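Local structure of probable transcriptional regulator PhnF (Escherichia coli, 2FA1) at residues R108-Q111 against A112-Q116. The protein is probably a GntR/HutC-family transcriptional regulator, encoded in an operon for alkylphosphonate uptake and C-P lyase, represented here by its C-terminal effector-binding (UTRA) domain. Residues are numbered along the deposited sequence; the frame is centred on the assembly and turned at random. Where two conformers were deposited one is given.
Sequences RRAQ and AKECQ
Glu-114, in the first turn of helix 113-118, reaches back along Gln-111 to Arg-108; CB and CG both pass the Gln-111 carbonyl, and the two carboxylate oxygens then take separate partners. Glu-114 CB lies 3.4 Å from the carbonyl O of Gln-111, the same oxygen that takes a weak, bent bond from the Glu-114 backbone N. Because CG stands anti to the carbonyl carbon, beside the backbone N (chi1 -64°), and the chain then runs extended, Glu-114 CG passes 3.8 Å from Gln-111 O and the carboxylate is carried toward Arg-108. There its two oxygens divide the work. Glu-114 OE1 is met on its anti side by the backbone N of Gln-111, at 3.1 Å and with a nearly straight N-H...O angle of 167°. A water bridges OE1 and the carbonyl O of Arg-109. The setting is a strand-to-helix connection in the UTRA domain: strand 98-109, outermost in the six-stranded antiparallel sheet of this chain, leads through a short link to Ala-112 at the N-cap. Glu-114 OE2 accepts two bonds of a side-on salt bridge, from Arg-108 NE at 3.0 Å and from Arg-108 NH1 at 2.8 Å. Both donors approach from the same face of the carboxylate, well off its plane on the syn side, whereas OE2 lies almost exactly in the guanidinium plane; the two planes are turned 35° apart. Leu-148 of strand 143-150 touches both side chains, and Gln-6 of the second subunit packs on Arg-108. One residue further along the helix, Cys-115 SG rests 3.8 Å from Ala-110 CB, an apolar contact.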
loop_
_atom_site.group_PDB
_atom_site.type_symbol
_atom_site.label_atom_id
_atom_site.label_comp_id
_atom_site.label_asym_id
_atom_site.label_seq_id
_atom_site.Cartn_x
_atom_site.Cartn_y
_atom_site.Cartn_z
ATOM N N ARG A 108 10.344 4.404 -0.708
ATOM C CA ARG A 108 11.640 5.063 -0.524
ATOM C C ARG A 108 12.407 5.194 -1.797
ATOM O O ARG A 108 11.931 4.813 -2.860
ATOM C CB ARG A 108 12.401 4.345 0.555
ATOM C CG ARG A 108 12.771 2.907 0.172
ATOM C CD ARG A 108 13.915 2.528 1.113
ATOM N NE ARG A 108 14.398 1.143 0.940
ATOM C CZ ARG A 108 13.813 0.064 1.451
ATOM N NH1 ARG A 108 14.340 -1.152 1.292
ATOM N NH2 ARG A 108 12.696 0.193 2.122
ATOM N N ARG A 109 13.534 5.895 -1.714
ATOM C CA ARG A 109 14.287 6.231 -2.929
ATOM C C ARG A 109 15.415 5.241 -2.982
ATOM O O ARG A 109 16.131 5.087 -2.006
ATOM C CB ARG A 109 14.738 7.723 -2.926
ATOM C CG ARG A 109 13.580 8.655 -3.444
ATOM C CD ARG A 109 13.944 10.113 -3.563
ATOM N NE ARG A 109 14.089 10.734 -2.256
ATOM C CZ ARG A 109 14.353 12.035 -2.051
ATOM N NH1 ARG A 109 14.511 12.854 -3.080
ATOM N NH2 ARG A 109 14.440 12.524 -0.805
ATOM N N ALA A 110 15.564 4.536 -4.113
ATOM C CA ALA A 110 16.513 3.417 -4.213
ATOM C C ALA A 110 17.940 3.896 -4.142
ATOM O O ALA A 110 18.271 4.900 -4.734
ATOM C CB ALA A 110 16.345 2.708 -5.548
ATOM N N GLN A 111 18.742 3.126 -3.399
ATOM C CA GLN A 111 20.176 3.314 -3.359
ATOM C C GLN A 111 20.958 1.988 -3.326
ATOM O O GLN A 111 20.433 0.888 -2.926
ATOM C CB GLN A 111 20.569 4.275 -2.219
ATOM C CG GLN A 111 20.072 5.736 -2.433
ATOM C CD GLN A 111 20.570 6.626 -1.297
ATOM O OE1 GLN A 111 20.042 6.563 -0.205
ATOM N NE2 GLN A 111 21.574 7.451 -1.569
ATOM N N ALA A 112 22.208 2.095 -3.789
ATOM C CA ALA A 112 23.198 1.010 -3.628
ATOM C C ALA A 112 22.669 -0.314 -4.181
ATOM O O ALA A 112 22.359 -0.428 -5.388
ATOM C CB ALA A 112 23.572 0.857 -2.112
ATOM N N LYS A 113 22.550 -1.321 -3.330
ATOM C CA LYS A 113 22.258 -2.643 -3.892
ATOM C C LYS A 113 20.828 -2.741 -4.421
ATOM O O LYS A 113 20.613 -3.535 -5.333
ATOM C CB LYS A 113 22.499 -3.776 -2.903
ATOM C CG LYS A 113 21.424 -4.011 -1.802
ATOM C CD LYS A 113 20.933 -2.788 -0.943
ATOM C CE LYS A 113 21.902 -2.381 0.199
ATOM N NZ LYS A 113 23.308 -2.168 -0.273
ATOM N N GLU A 114 19.910 -1.896 -3.939
ATOM C CA GLU A 114 18.575 -1.815 -4.537
ATOM C C GLU A 114 18.655 -1.347 -5.982
ATOM O O GLU A 114 17.960 -1.915 -6.861
ATOM C CB GLU A 114 17.684 -0.862 -3.718
ATOM C CG GLU A 114 17.416 -1.319 -2.306
ATOM C CD GLU A 114 16.949 -0.166 -1.428
ATOM O OE1 GLU A 114 17.065 1.059 -1.810
ATOM O OE2 GLU A 114 16.502 -0.504 -0.322
ATOM N N CYS A 115 19.515 -0.365 -6.281
ATOM C CA CYS A 115 19.649 0.157 -7.657
ATOM C C CYS A 115 20.313 -0.924 -8.503
ATOM O O CYS A 115 20.021 -1.041 -9.693
ATOM C CB CYS A 115 20.510 1.397 -7.781
ATOM S SG CYS A 115 19.870 2.833 -6.982
ATOM N N GLN A 116 21.186 -1.734 -7.875
ATOM C CA GLN A 116 21.886 -2.773 -8.646
ATOM C C GLN A 116 20.934 -3.886 -9.014
ATOM O O GLN A 116 20.844 -4.259 -10.227
ATOM C CB GLN A 116 23.176 -3.285 -7.933
ATOM C CG GLN A 116 23.866 -4.466 -8.685
ATOM C CD GLN A 116 25.117 -5.044 -7.962
ATOM O OE1 GLN A 116 25.723 -6.029 -8.417
ATOM N NE2 GLN A 116 25.487 -4.450 -6.846
HETATM O O HOH W 1 16.897 3.312 -0.118
#